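Side-chain contact in putative oxidoreductase (Bacteroides fragilis NCTC 9343, PDB 3FHL), which probably works as a nucleotide-dependent oxidoreductase of the Gfo/Idh/MocA family, with an NAD-binding Rossmann domain followed by an alpha/beta domain: residues S56-E59 with L60-P64. Residues are numbered along the deposited sequence; the frame is centred on the assembly and turned at random.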
ATOM      1  N   SER C  56      41.128 -12.038 -20.728  1.00 41.09           N
ATOM      2  CA  SER C  56      41.175 -11.896 -19.280  1.00 40.08           C
ATOM      3  C   SER C  56      40.942 -10.466 -18.849  1.00 40.31           C
ATOM      4  O   SER C  56      41.108  -9.528 -19.644  1.00 39.80           O
ATOM      5  CB  SER C  56      42.511 -12.402 -18.712  1.00 44.25           C
ATOM      6  OG  SER C  56      43.588 -11.566 -19.107  1.00 44.44           O
ATOM      7  N   PHE C  57      40.561 -10.321 -17.582  1.00 36.44           N
ATOM      8  CA  PHE C  57      40.288  -9.033 -16.974  1.00 37.90           C
ATOM      9  C   PHE C  57      41.565  -8.215 -16.820  1.00 39.68           C
ATOM     10  O   PHE C  57      41.550  -6.996 -17.020  1.00 33.38           O
ATOM     11  CB  PHE C  57      39.611  -9.209 -15.610  1.00 34.60           C
ATOM     12  CG  PHE C  57      39.273  -7.909 -14.935  1.00 38.45           C
ATOM     13  CD1 PHE C  57      38.275  -7.087 -15.446  1.00 32.77           C
ATOM     14  CD2 PHE C  57      39.967  -7.496 -13.806  1.00 29.58           C
ATOM     15  CE1 PHE C  57      37.966  -5.885 -14.828  1.00 30.61           C
ATOM     16  CE2 PHE C  57      39.668  -6.295 -13.194  1.00 33.42           C
ATOM     17  CZ  PHE C  57      38.666  -5.487 -13.706  1.00 32.66           C
ATOM     18  N   LYS C  58      42.657  -8.891 -16.467  1.00 43.66           N
ATOM     19  CA  LYS C  58      43.987  -8.273 -16.343  1.00 48.21           C
ATOM     20  C   LYS C  58      44.412  -7.517 -17.619  1.00 43.93           C
ATOM     21  O   LYS C  58      45.069  -6.480 -17.542  1.00 46.77           O
ATOM     22  CB  LYS C  58      45.028  -9.341 -15.978  1.00 49.35           C
ATOM     23  CG  LYS C  58      46.327  -8.791 -15.398  1.00 58.37           C
ATOM     24  CD  LYS C  58      47.446  -9.839 -15.412  1.00 59.39           C
ATOM     25  CE  LYS C  58      47.627 -10.505 -14.049  1.00 72.81           C
ATOM     26  NZ  LYS C  58      48.305  -9.611 -13.062  1.00 75.35           N
ATOM     27  N   GLU C  59      44.002  -8.019 -18.783  1.00 41.21           N
ATOM     28  CA  GLU C  59      44.259  -7.350 -20.059  1.00 42.61           C
ATOM     29  C   GLU C  59      43.511  -6.020 -20.219  1.00 46.96           C
ATOM     30  O   GLU C  59      43.863  -5.205 -21.081  1.00 47.71           O
ATOM     31  CB  GLU C  59      43.970  -8.288 -21.230  1.00 44.49           C
ATOM     32  CG  GLU C  59      45.016  -9.377 -21.387  1.00 42.08           C
ATOM     33  CD  GLU C  59      44.610 -10.437 -22.382  1.00 48.61           C
ATOM     34  OE1 GLU C  59      44.832 -10.241 -23.600  1.00 48.04           O
ATOM     35  OE2 GLU C  59      44.077 -11.475 -21.942  1.00 52.31           O
ATOM     36  N   LEU C  60      42.490  -5.794 -19.393  1.00 41.49           N
ATOM     37  CA  LEU C  60      41.866  -4.478 -19.323  1.00 37.70           C
ATOM     38  C   LEU C  60      42.649  -3.581 -18.406  1.00 33.16           C
ATOM     39  O   LEU C  60      42.933  -2.439 -18.759  1.00 37.99           O
ATOM     40  CB  LEU C  60      40.414  -4.538 -18.813  1.00 36.17           C
ATOM     41  CG  LEU C  60      39.364  -5.250 -19.651  1.00 33.73           C
ATOM     42  CD1 LEU C  60      37.966  -5.010 -19.033  1.00 34.20           C
ATOM     43  CD2 LEU C  60      39.420  -4.783 -21.076  1.00 27.04           C
ATOM     44  N   THR C  61      42.972  -4.083 -17.217  1.00 33.83           N
ATOM     45  CA  THR C  61      43.603  -3.246 -16.189  1.00 35.12           C
ATOM     46  C   THR C  61      45.035  -2.851 -16.566  1.00 40.80           C
ATOM     47  O   THR C  61      45.528  -1.801 -16.146  1.00 38.97           O
ATOM     48  CB  THR C  61      43.606  -3.907 -14.787  1.00 34.29           C
ATOM     49  OG1 THR C  61      44.320  -5.149 -14.829  1.00 35.32           O
ATOM     50  CG2 THR C  61      42.196  -4.178 -14.312  1.00 34.67           C
ATOM     51  N   GLU C  62      45.687  -3.690 -17.365  1.00 40.86           N
ATOM     52  CA  GLU C  62      47.060  -3.426 -17.782  1.00 45.38           C
ATOM     53  C   GLU C  62      47.155  -2.643 -19.084  1.00 44.57           C
ATOM     54  O   GLU C  62      48.256  -2.308 -19.522  1.00 45.36           O
ATOM     55  CB  GLU C  62      47.842  -4.725 -17.904  1.00 43.50           C
ATOM     56  CG  GLU C  62      48.254  -5.327 -16.574  1.00 52.18           C
ATOM     57  CD  GLU C  62      48.954  -6.676 -16.735  1.00 57.45           C
ATOM     58  OE1 GLU C  62      48.971  -7.223 -17.864  1.00 59.54           O
ATOM     59  OE2 GLU C  62      49.481  -7.188 -15.724  1.00 66.08           O
ATOM     60  N   ASP C  63      46.010  -2.352 -19.696  1.00 40.17           N
ATOM     61  CA  ASP C  63      45.980  -1.606 -20.940  1.00 36.28           C
ATOM     62  C   ASP C  63      46.170  -0.116 -20.661  1.00 41.69           C
ATOM     63  O   ASP C  63      45.297   0.514 -20.067  1.00 40.07           O
ATOM     64  CB  ASP C  63      44.664  -1.880 -21.677  1.00 39.81           C
ATOM     65  CG  ASP C  63      44.624  -1.279 -23.072  1.00 41.88           C
ATOM     66  OD1 ASP C  63      45.219  -0.209 -23.314  1.00 40.70           O
ATOM     67  OD2 ASP C  63      43.974  -1.879 -23.947  1.00 40.86           O
ATOM     68  N   PRO C  64      47.305   0.466 -21.123  1.00 41.56           N
ATOM     69  CA  PRO C  64      47.639   1.859 -20.782  1.00 37.53           C
ATOM     70  C   PRO C  64      46.768   2.900 -21.482  1.00 33.18           C
ATOM     71  O   PRO C  64      46.818   4.076 -21.124  1.00 37.60           O
ATOM     72  CB  PRO C  64      49.093   1.993 -21.265  1.00 37.26           C
ATOM     73  CG  PRO C  64      49.176   1.053 -22.406  1.00 40.22           C
ATOM     74  CD  PRO C  64      48.337  -0.135 -21.992  1.00 39.61           C
TER
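Phe57 and Thr61 meet four residues apart on the buried side of the turn that runs into and along the short helix 58-61, where the methyl CG2 of Thr61 lies 3.5 Å from CE2 of the phenyl ring. With CG anti to the backbone nitrogen (chi1 -179°), the ring of Phe57 is set beside its own carbonyl carbon, where it meets both Thr61 and Leu60; its CD1 comes within 4.2 Å of Leu60 CD1. Both partners cross the aromatic side chain at about a right angle, and their methyls meet opposite ring atoms, CE2 and CD1, each obliquely. Ile69 of strand 68-71 packs against all three side chains, while Tyr81 stacks on the Phe57 ring.

Beneath this cluster the carbonyl oxygen of Phe57 is gripped twice, by Leu60 N at 2.8 Å and by Thr61 N at 3.2 Å. Glu62 N adds an i+4 backbone bond to Lys58 O at 2.9 Å. Just beyond the helix, the buried Asp63 forms a salt bridge through OD2 with Lys35 of strand 31-37, and its OD1 is hydrogen-bonded to Glu65 N.

The opposite character prevails on the exposed flank. Here the methylenes of Lys58 lie against the carboxylate of Glu62, CD being 3.4 Å from OE2. The lysine chain bends at both chi3 (-100°) and chi4 (-75°), and NZ makes a long salt bridge of 3.8 Å to the same oxygen. Ser56 OG donates to the anti lone pair of Glu59 OE2 (2.9 Å), a serine-to-glutamate side-chain link three residues apart; the same oxygen takes a weak hydrogen bond from Arg55 N. The arrangement is that of a short amphipathic helix connecting strands 52-54 and 68-71 of the parallel sheet in a Rossmann fold, its apolar side packed on the sheet.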